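Local coordinates for protein chorismatase (Streptomyces hygroscopicus, PDB 4BPS) that hydrolyses chorismate to a dihydroxycyclohexadiene carboxylic acid and pyruvate, a step in the biosynthesis of the immunosuppressants FK506 and FK520, at residues Ala244-Leu249 / Glu333-Glu338; Asp258-Cys263 / Leu306-Arg311; Lys297-Arg302 / Leu326-Ala331. All coordinates share one frame; numbering follows the deposited sequence. Where two conformers were deposited one is given.

Interaction 1 (Ala244-Leu249 / Glu333-Glu338); sequences ATAGIL and EDLLVE. With 3EB (3-(2-carboxyethyl)benzoic acid), chain B.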
loop_
_atom_site.group_PDB
_atom_site.type_symbol
_atom_site.label_atom_id
_atom_site.label_comp_id
_atom_site.label_asym_id
_atom_site.label_seq_id
_atom_site.Cartn_x
_atom_site.Cartn_y
_atom_site.Cartn_z
ATOM N N ALA A 244 3.835 1.270 3.925
ATOM C CA ALA A 244 3.384 1.510 5.291
ATOM C C ALA A 244 4.556 1.184 6.212
ATOM O O ALA A 244 5.166 0.111 6.099
ATOM C CB ALA A 244 2.197 0.640 5.604
ATOM N N THR A 245 4.872 2.126 7.100
ATOM C CA THR A 245 6.083 2.088 7.917
ATOM C C THR A 245 5.702 2.173 9.397
ATOM O O THR A 245 4.940 3.067 9.778
ATOM C CB THR A 245 6.988 3.262 7.512
ATOM O OG1 THR A 245 7.294 3.184 6.109
ATOM C CG2 THR A 245 8.312 3.217 8.297
ATOM N N ALA A 246 6.229 1.238 10.177
ATOM C CA ALA A 246 5.877 1.077 11.580
ATOM C C ALA A 246 7.041 1.412 12.503
ATOM O O ALA A 246 8.194 1.594 12.065
ATOM C CB ALA A 246 5.454 -0.368 11.835
ATOM N N GLY A 247 6.730 1.454 13.801
ATOM C CA GLY A 247 7.730 1.620 14.852
ATOM C C GLY A 247 8.407 0.297 15.193
ATOM O O GLY A 247 8.110 -0.330 16.234
ATOM N N ILE A 248 9.295 -0.113 14.292
ATOM C CA ILE A 248 10.050 -1.345 14.393
ATOM C C ILE A 248 11.545 -1.016 14.235
ATOM O O ILE A 248 11.916 -0.101 13.480
ATOM C CB ILE A 248 9.584 -2.336 13.268
ATOM C CG1 ILE A 248 8.280 -3.049 13.658
ATOM C CG2 ILE A 248 10.626 -3.386 12.940
ATOM C CD1 ILE A 248 7.567 -3.750 12.495
ATOM N N LEU A 249 12.382 -1.767 14.941
ATOM C CA LEU A 249 13.835 -1.717 14.741
ATOM C C LEU A 249 14.284 -3.183 14.631
ATOM O O LEU A 249 13.919 -4.032 15.458
ATOM C CB LEU A 249 14.540 -0.850 15.792
ATOM C CG LEU A 249 14.192 0.667 15.697
ATOM C CD1 LEU A 249 14.811 1.419 16.864
ATOM C CD2 LEU A 249 14.504 1.423 14.340
ATOM N N GLU A 333 -0.830 -6.776 16.676
ATOM C CA GLU A 333 -1.619 -6.172 17.743
ATOM C C GLU A 333 -0.827 -5.080 18.480
ATOM O O GLU A 333 -1.412 -4.048 18.821
ATOM C CB GLU A 333 -2.118 -7.225 18.750
ATOM C CG GLU A 333 -2.962 -6.658 19.917
ATOM C CD GLU A 333 -4.374 -6.240 19.505
ATOM O OE1 GLU A 333 -4.922 -6.750 18.491
ATOM O OE2 GLU A 333 -4.956 -5.388 20.214
ATOM N N ASP A 334 0.481 -5.296 18.697
ATOM C CA ASP A 334 1.256 -4.311 19.452
ATOM C C ASP A 334 1.779 -3.118 18.652
ATOM O O ASP A 334 2.411 -2.232 19.234
ATOM C CB ASP A 334 2.391 -4.971 20.256
ATOM C CG ASP A 334 3.476 -5.602 19.402
ATOM O OD1 ASP A 334 3.561 -5.344 18.180
ATOM O OD2 ASP A 334 4.312 -6.322 20.009
ATOM N N LEU A 335 1.482 -3.073 17.358
ATOM C CA LEU A 335 1.743 -1.877 16.569
ATOM C C LEU A 335 0.523 -0.978 16.646
ATOM O O LEU A 335 -0.615 -1.432 16.470
ATOM C CB LEU A 335 2.103 -2.233 15.124
ATOM C CG LEU A 335 3.423 -3.005 14.978
ATOM C CD1 LEU A 335 3.591 -3.484 13.539
ATOM C CD2 LEU A 335 4.635 -2.169 15.429
ATOM N N LEU A 336 0.780 0.303 16.889
ATOM C CA LEU A 336 -0.258 1.261 17.227
ATOM C C LEU A 336 -0.500 2.312 16.153
ATOM O O LEU A 336 -1.493 3.053 16.209
ATOM C CB LEU A 336 0.135 1.974 18.525
ATOM C CG LEU A 336 0.435 1.038 19.704
ATOM C CD1 LEU A 336 0.978 1.820 20.887
ATOM C CD2 LEU A 336 -0.800 0.250 20.088
ATOM N N VAL A 337 0.438 2.417 15.202
ATOM C CA VAL A 337 0.410 3.469 14.194
ATOM C C VAL A 337 1.309 3.059 13.041
ATOM O O VAL A 337 2.335 2.389 13.256
ATOM C CB VAL A 337 0.885 4.815 14.801
ATOM C CG1 VAL A 337 2.293 4.717 15.457
ATOM C CG2 VAL A 337 0.840 5.947 13.746
ATOM N N GLU A 338 0.938 3.431 11.815
ATOM C CA GLU A 338 1.837 3.294 10.679
ATOM C C GLU A 338 1.588 4.445 9.712
ATOM O O GLU A 338 0.497 5.027 9.701
ATOM C CB GLU A 338 1.592 2.015 9.898
ATOM C CG GLU A 338 2.085 0.793 10.570
ATOM C CD GLU A 338 1.970 -0.402 9.654
ATOM O OE1 GLU A 338 1.065 -0.392 8.764
ATOM O OE2 GLU A 338 2.749 -1.353 9.793
HETATM C C 3EB B . 6.214 -4.373 9.288
HETATM O O 3EB B . 6.316 -5.603 9.228
HETATM C CA 3EB B . 4.928 -3.697 9.672
HETATM O OAB 3EB B . 2.195 -7.460 5.127
HETATM O OAD 3EB B . 2.079 -6.152 3.338
HETATM C CAE 3EB B . 4.117 -3.120 6.792
HETATM C CAF 3EB B . 3.994 -3.034 5.411
HETATM C CAG 3EB B . 3.644 -4.239 7.477
HETATM C CAH 3EB B . 3.390 -4.054 4.696
HETATM C CAL 3EB B . 2.347 -6.347 4.584
HETATM C CAM 3EB B . 3.056 -5.267 6.738
HETATM C CAN 3EB B . 2.940 -5.196 5.350
HETATM O OXT 3EB B . 7.217 -3.587 9.086
HETATM C C2 3EB B . 3.704 -4.347 8.993
HETATM O O HOH W 1 4.161 1.227 14.853
#

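Interaction 2 (Asp258-Cys263 / Leu306-Arg311); sequences DVTGQC and LDTVRR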
loop_
_atom_site.group_PDB
_atom_site.type_symbol
_atom_site.label_atom_id
_atom_site.label_comp_id
_atom_site.label_asym_id
_atom_site.label_seq_id
_atom_site.Cartn_x
_atom_site.Cartn_y
_atom_site.Cartn_z
ATOM N N ASP A 258 3.225 2.841 23.494
ATOM C CA ASP A 258 3.617 4.252 23.459
ATOM C C ASP A 258 3.444 4.748 22.016
ATOM O O ASP A 258 4.347 4.626 21.199
ATOM C CB ASP A 258 5.072 4.335 23.945
ATOM C CG ASP A 258 5.745 5.663 23.675
ATOM O OD1 ASP A 258 5.053 6.678 23.429
ATOM O OD2 ASP A 258 7.004 5.694 23.760
ATOM N N VAL A 259 2.262 5.272 21.696
ATOM C CA VAL A 259 1.978 5.595 20.303
ATOM C C VAL A 259 2.853 6.749 19.826
ATOM O O VAL A 259 3.211 6.810 18.642
ATOM C CB VAL A 259 0.489 5.883 20.070
ATOM C CG1 VAL A 259 0.054 7.219 20.687
ATOM C CG2 VAL A 259 0.173 5.818 18.597
ATOM N N THR A 260 3.184 7.678 20.716
ATOM C CA THR A 260 4.054 8.782 20.333
ATOM C C THR A 260 5.429 8.248 19.909
ATOM O O THR A 260 5.949 8.601 18.845
ATOM C CB THR A 260 4.191 9.775 21.487
ATOM O OG1 THR A 260 2.927 10.390 21.703
ATOM C CG2 THR A 260 5.219 10.863 21.172
ATOM N N GLY A 261 6.024 7.397 20.747
ATOM C CA GLY A 261 7.315 6.823 20.422
ATOM C C GLY A 261 7.287 5.976 19.153
ATOM O O GLY A 261 8.175 6.075 18.298
ATOM N N GLN A 262 6.241 5.157 18.985
ATOM C CA GLN A 262 6.117 4.381 17.752
ATOM C C GLN A 262 6.000 5.296 16.547
ATOM O O GLN A 262 6.584 5.013 15.498
ATOM C CB GLN A 262 4.948 3.399 17.778
ATOM C CG GLN A 262 5.168 2.234 18.745
ATOM C CD GLN A 262 4.174 1.123 18.540
ATOM O OE1 GLN A 262 3.411 1.083 17.568
ATOM N NE2 GLN A 262 4.166 0.186 19.459
ATOM N N CYS A 263 5.236 6.385 16.666
ATOM C CA CYS A 263 5.049 7.286 15.529
ATOM C C CYS A 263 6.394 7.968 15.185
ATOM O O CYS A 263 6.744 8.106 14.003
ATOM C CB CYS A 263 3.985 8.311 15.878
ATOM S SG CYS A 263 3.449 9.308 14.454
ATOM N N LEU A 306 -5.703 9.299 17.878
ATOM C CA LEU A 306 -5.611 9.949 16.582
ATOM C C LEU A 306 -5.096 11.374 16.694
ATOM O O LEU A 306 -4.240 11.763 15.924
ATOM C CB LEU A 306 -6.954 9.914 15.828
ATOM C CG LEU A 306 -7.025 8.835 14.714
ATOM C CD1 LEU A 306 -7.439 7.500 15.330
ATOM C CD2 LEU A 306 -7.910 9.157 13.538
ATOM N N ASP A 307 -5.592 12.151 17.649
ATOM C CA ASP A 307 -5.107 13.526 17.740
ATOM C C ASP A 307 -3.642 13.573 18.202
ATOM O O ASP A 307 -2.888 14.410 17.747
ATOM C CB ASP A 307 -5.980 14.379 18.644
ATOM C CG ASP A 307 -5.745 15.860 18.409
ATOM O OD1 ASP A 307 -5.992 16.333 17.271
ATOM O OD2 ASP A 307 -5.289 16.547 19.343
ATOM N N THR A 308 -3.253 12.680 19.104
ATOM C CA THR A 308 -1.875 12.578 19.546
ATOM C C THR A 308 -0.970 12.375 18.325
ATOM O O THR A 308 0.036 13.077 18.138
ATOM C CB THR A 308 -1.720 11.405 20.532
ATOM O OG1 THR A 308 -2.561 11.634 21.666
ATOM C CG2 THR A 308 -0.274 11.258 20.994
ATOM N N VAL A 309 -1.346 11.416 17.491
ATOM C CA VAL A 309 -0.566 11.119 16.305
ATOM C C VAL A 309 -0.579 12.267 15.296
ATOM O O VAL A 309 0.459 12.595 14.716
ATOM C CB VAL A 309 -1.060 9.799 15.671
ATOM C CG1 VAL A 309 -0.503 9.597 14.268
ATOM C CG2 VAL A 309 -0.702 8.624 16.564
ATOM N N ARG A 310 -1.741 12.881 15.108
ATOM C CA ARG A 310 -1.846 14.011 14.194
ATOM C C ARG A 310 -0.817 15.086 14.564
ATOM O O ARG A 310 -0.149 15.637 13.682
ATOM C CB ARG A 310 -3.252 14.609 14.223
ATOM C CG ARG A 310 -3.472 15.612 13.100
ATOM C CD ARG A 310 -4.892 16.205 13.115
ATOM N NE ARG A 310 -5.941 15.181 12.992
ATOM C CZ ARG A 310 -6.329 14.622 11.848
ATOM N NH1 ARG A 310 -5.777 14.995 10.698
ATOM N NH2 ARG A 310 -7.288 13.701 11.848
ATOM N N ARG A 311 -0.686 15.356 15.863
ATOM C CA ARG A 311 0.211 16.407 16.324
ATOM C C ARG A 311 1.682 16.022 16.138
ATOM O O ARG A 311 2.501 16.865 15.747
ATOM C CB ARG A 311 -0.096 16.790 17.788
ATOM C CG ARG A 311 -1.473 17.458 17.949
ATOM C CD ARG A 311 -1.718 18.087 19.328
ATOM N NE ARG A 311 -1.104 17.339 20.422
ATOM C CZ ARG A 311 -1.729 16.424 21.160
ATOM N NH1 ARG A 311 -3.004 16.131 20.924
ATOM N NH2 ARG A 311 -1.074 15.798 22.138
#

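Interaction 3 (Lys297-Arg302 / Leu326-Ala331); sequences KVYVRR and LHTDIA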
loop_
_atom_site.group_PDB
_atom_site.type_symbol
_atom_site.label_atom_id
_atom_site.label_comp_id
_atom_site.label_asym_id
_atom_site.label_seq_id
_atom_site.Cartn_x
_atom_site.Cartn_y
_atom_site.Cartn_z
ATOM N N LYS A 297 -0.959 8.490 4.212
ATOM C CA LYS A 297 -2.009 7.904 5.036
ATOM C C LYS A 297 -1.377 7.454 6.341
ATOM O O LYS A 297 -0.320 6.808 6.329
ATOM C CB LYS A 297 -2.711 6.748 4.324
ATOM C CG LYS A 297 -3.571 7.275 3.159
ATOM C CD LYS A 297 -3.534 6.405 1.925
ATOM C CE LYS A 297 -4.071 5.047 2.211
ATOM N NZ LYS A 297 -3.706 4.076 1.104
ATOM N N VAL A 298 -2.029 7.811 7.440
ATOM C CA VAL A 298 -1.549 7.532 8.780
ATOM C C VAL A 298 -2.622 6.664 9.457
ATOM O O VAL A 298 -3.726 7.147 9.708
ATOM C CB VAL A 298 -1.305 8.849 9.563
ATOM C CG1 VAL A 298 -0.826 8.529 10.983
ATOM C CG2 VAL A 298 -0.294 9.727 8.839
ATOM N N TYR A 299 -2.290 5.396 9.679
ATOM C CA TYR A 299 -3.224 4.448 10.256
ATOM C C TYR A 299 -3.000 4.394 11.745
ATOM O O TYR A 299 -1.848 4.252 12.181
ATOM C CB TYR A 299 -2.971 3.074 9.661
ATOM C CG TYR A 299 -2.970 3.004 8.146
ATOM C CD1 TYR A 299 -4.161 3.036 7.417
ATOM C CD2 TYR A 299 -1.777 2.853 7.428
ATOM C CE1 TYR A 299 -4.165 2.914 6.030
ATOM C CE2 TYR A 299 -1.763 2.730 6.039
ATOM C CZ TYR A 299 -2.972 2.756 5.347
ATOM O OH TYR A 299 -3.024 2.607 3.985
ATOM N N VAL A 300 -4.077 4.530 12.526
ATOM C CA VAL A 300 -3.968 4.630 13.977
ATOM C C VAL A 300 -4.942 3.661 14.616
ATOM O O VAL A 300 -6.146 3.682 14.323
ATOM C CB VAL A 300 -4.291 6.065 14.463
ATOM C CG1 VAL A 300 -4.108 6.180 15.959
ATOM C CG2 VAL A 300 -3.385 7.098 13.734
ATOM N N ARG A 301 -4.427 2.803 15.501
ATOM C CA ARG A 301 -5.236 1.731 16.077
ATOM C C ARG A 301 -6.359 2.228 16.994
ATOM O O ARG A 301 -7.492 1.726 16.912
ATOM C CB ARG A 301 -4.324 0.765 16.843
ATOM C CG ARG A 301 -5.087 -0.330 17.619
ATOM C CD ARG A 301 -4.124 -1.317 18.267
ATOM N NE ARG A 301 -3.333 -2.050 17.286
ATOM C CZ ARG A 301 -3.764 -3.136 16.636
ATOM N NH1 ARG A 301 -4.962 -3.662 16.888
ATOM N NH2 ARG A 301 -2.985 -3.679 15.697
ATOM N N ARG A 302 -6.029 3.143 17.905
ATOM C CA ARG A 302 -6.986 3.617 18.910
ATOM C C ARG A 302 -7.534 4.998 18.588
ATOM O O ARG A 302 -6.769 5.918 18.285
ATOM C CB ARG A 302 -6.339 3.710 20.291
ATOM C CG ARG A 302 -5.725 2.409 20.780
ATOM C CD ARG A 302 -5.531 2.451 22.303
ATOM N NE ARG A 302 -4.770 3.632 22.717
ATOM C CZ ARG A 302 -4.595 4.032 23.978
ATOM N NH1 ARG A 302 -5.135 3.350 24.991
ATOM N NH2 ARG A 302 -3.886 5.145 24.237
ATOM N N LEU A 326 -6.551 7.561 9.421
ATOM C CA LEU A 326 -7.562 6.508 9.325
ATOM C C LEU A 326 -7.485 5.665 10.596
ATOM O O LEU A 326 -6.406 5.198 10.956
ATOM C CB LEU A 326 -7.310 5.648 8.088
ATOM C CG LEU A 326 -7.516 6.367 6.739
ATOM C CD1 LEU A 326 -6.916 5.539 5.599
ATOM C CD2 LEU A 326 -8.999 6.641 6.492
ATOM N N HIS A 327 -8.633 5.447 11.233
ATOM C CA HIS A 327 -8.721 4.693 12.463
ATOM C C HIS A 327 -8.915 3.222 12.121
ATOM O O HIS A 327 -10.029 2.835 11.710
ATOM C CB HIS A 327 -9.886 5.212 13.281
ATOM C CG HIS A 327 -10.124 4.426 14.514
ATOM N ND1 HIS A 327 -11.381 4.235 15.037
ATOM C CD2 HIS A 327 -9.261 3.743 15.306
ATOM C CE1 HIS A 327 -11.277 3.485 16.119
ATOM N NE2 HIS A 327 -10.005 3.169 16.301
ATOM N N THR A 328 -7.865 2.410 12.240
ATOM C CA THR A 328 -7.945 1.008 11.857
ATOM C C THR A 328 -6.746 0.256 12.451
ATOM O O THR A 328 -5.766 0.860 12.875
ATOM C CB THR A 328 -8.005 0.891 10.323
ATOM O OG1 THR A 328 -8.539 -0.392 9.971
ATOM C CG2 THR A 328 -6.631 1.105 9.682
ATOM N N ASP A 329 -6.861 -1.065 12.499
ATOM C CA ASP A 329 -5.834 -1.905 13.107
ATOM C C ASP A 329 -4.607 -2.104 12.217
ATOM O O ASP A 329 -4.652 -1.895 10.995
ATOM C CB ASP A 329 -6.420 -3.267 13.453
ATOM C CG ASP A 329 -7.368 -3.240 14.660
ATOM O OD1 ASP A 329 -7.551 -2.202 15.306
ATOM O OD2 ASP A 329 -7.887 -4.303 15.014
ATOM N N ILE A 330 -3.505 -2.493 12.871
ATOM C CA ILE A 330 -2.219 -2.700 12.225
ATOM C C ILE A 330 -1.894 -4.215 12.202
ATOM O O ILE A 330 -2.496 -5.005 12.938
ATOM C CB ILE A 330 -1.099 -1.933 12.993
ATOM C CG1 ILE A 330 -1.600 -0.565 13.518
ATOM C CG2 ILE A 330 0.189 -1.815 12.132
ATOM C CD1 ILE A 330 -1.959 0.469 12.450
ATOM N N ALA A 331 -0.929 -4.627 11.370
ATOM C CA ALA A 331 -0.651 -6.044 11.156
ATOM C C ALA A 331 -0.288 -6.825 12.415
ATOM O O ALA A 331 -0.561 -8.026 12.457
ATOM C CB ALA A 331 0.479 -6.200 10.135
HETATM O O HOH W 2 -8.938 0.192 14.983
#

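Interaction 1 (Ala244-Leu249 / Glu333-Glu338)
Glu-338, Leu-335 and Ala-246 carry this contact. The Glu-338 side chain is extended beyond CG, and its two carboxylate oxygens each meet an alanine of the other strand. Its OE2 lies 3.5 Å from Ala-246 CB, and its OE1 lies 3.5 Å from Ala-244 CB. CG of Glu-338 sits beside its own backbone N (chi1 -74°), also within packing distance of Ala-246 CB. Glu-338 CA makes a CA-H...O contact of 3.2 Å to Thr-245 O. Leu-335 comes in from the loop before the strand. Its CD1 packs 4.0 Å from Ala-246 CB. In one of its two conformers, Ile-248 also touches Leu-335 CD1 through its own CD1. Gly-247 centres an inverse gamma turn. A water bridges the two segments there, accepting from Gly-247 N at 2.8 Å and donating to Val-337 O.

The contact forms one wall of the chorismatase pocket. Glu-338 is the proton acceptor of the active site. Its OE2 is 3.2 Å from CA of the bound 3-(2-carboxyethyl)benzoic acid. Alanine methyls flank both oxygens and no direct hydrogen bond joins the two segments, so strand 239-249 gives the carboxylate an apolar border on this side.

Interaction 2 (Asp258-Cys263 / Leu306-Arg311)
Val-259 and Val-309 meet methyl to methyl between two helices, with CG2 of Val-259 3.6 Å from CG2 of Val-309. Their side chains cross at about a right angle. The other branch of Val-309, CG1, lies anti to its backbone N (chi1 167°) and reaches to 4.0 Å from Cys-263 SG. Thr-308 uses its methyl too. Its CG2 touches Thr-260 OG1 at 3.4 Å and Val-259 CG1 at 4.1 Å. No hydrogen bond joins the two segments.

The helix axes come within 9.7 Å of each other, at 37° between their N-to-C directions. Helix 306-314 is the connection of a beta-alpha-beta unit, and helix 259-274 lies next to it. Both pack on the same sheet: Val-337 touches Val-259, Cys-263 and Val-309, and Val-300 also meets Val-309.

Further out, Asp-258 caps helix 259-274 at its N-terminus. Its OD1 accepts from Gly-261 N at 2.9 Å, with the N-H nearly straight at 169° and coming from above the carboxylate plane. Within the other helix, Arg-311 NH1 makes a salt bridge of 2.8 Å to Asp-307 OD2, one turn back. That oxygen lies in the guanidinium plane, but the bond is bent and meets OD2 from above the carboxylate plane.

Interaction 3 (Lys297-Arg302 / Leu326-Ala331)
Arg-301 reaches from the end of one strand across the chain that follows the other, to Asp-329 and Ile-330. From CB, the side chain leaves with CG anti to the backbone N (chi1 174°). CG passes 3.9 Å from Asp-329 OD1. The chain then bends at chi3. NE donates to Leu-335 O, outside the two segments. CZ comes nearest Ile-330 N; Asp-329 CA lies over one face of the guanidinium, offset toward its rim. NH1 forms a salt bridge with Asp-329 OD1 at 3.4 Å; the oxygen stands well out of the guanidinium plane, so only the charges attract. NH2 is hydrogen-bonded to Asn-145 OD1, outside the segments, and weakly to Ile-330 O, 3.1 Å away at the guanidinium edge. A methionine in place of Arg-301 would probably leave the Asp-329 carboxylate without this countercharge, and Leu-335 O and Asn-145 OD1 without their guanidinium partner. A water donates to both Arg-301 O and Asp-329 OD1.

The two strands are the parallel neighbours of a beta-alpha-beta unit, connected through helix 306-314. Leu-326 N donates to Val-298 O at 2.9 Å, and Val-300 N donates to Leu-326 O at the same length. Thr-328 N continues the series to Val-300 O, but less straight (142°) and from above the carbonyl plane.

On one face, Tyr-299 and Leu-326 lie side by side, pointing the same way, with CE1 of Tyr-299 3.8 Å from CD1 of Leu-326. Thr-328 CG2 approaches the ring obliquely at CD1. Ile-330 CD1 packs 3.9 Å from Tyr-299 CB. The Tyr-299 hydroxyl is hydrogen-bonded to Glu-340. On the opposite face, His-327 turns its ring edge to Val-300 O, while its ND1 is hydrogen-bonded to Thr-66 OG1.

In the fold
Strand 337-343 lies between strands 239-249 and 296-300, so interactions 1 and 3 share a sheet, their centres about 9 Å apart. Glu-338 O is 2.8 Å from Tyr-299 N, a probable hydrogen bond. Ile-330 CG2 packs 3.4 Å from Glu-338 CD, so interaction 3 helps enclose the catalytic carboxylate that interaction 1 brings to the ligand. The helices of interaction 2 pack on the sheet face that carries Val-298, Val-300 and Val-337, its centre about 11 Å from the others. Gln-262 OE1, 2.8 Å from Leu-336 N, ties its helix to interaction 1. Val-309 CG1 meets Val-298 CG1 of interaction 3 at 3.5 Å. The Cys-263 side chain is about 14 Å from the ligand.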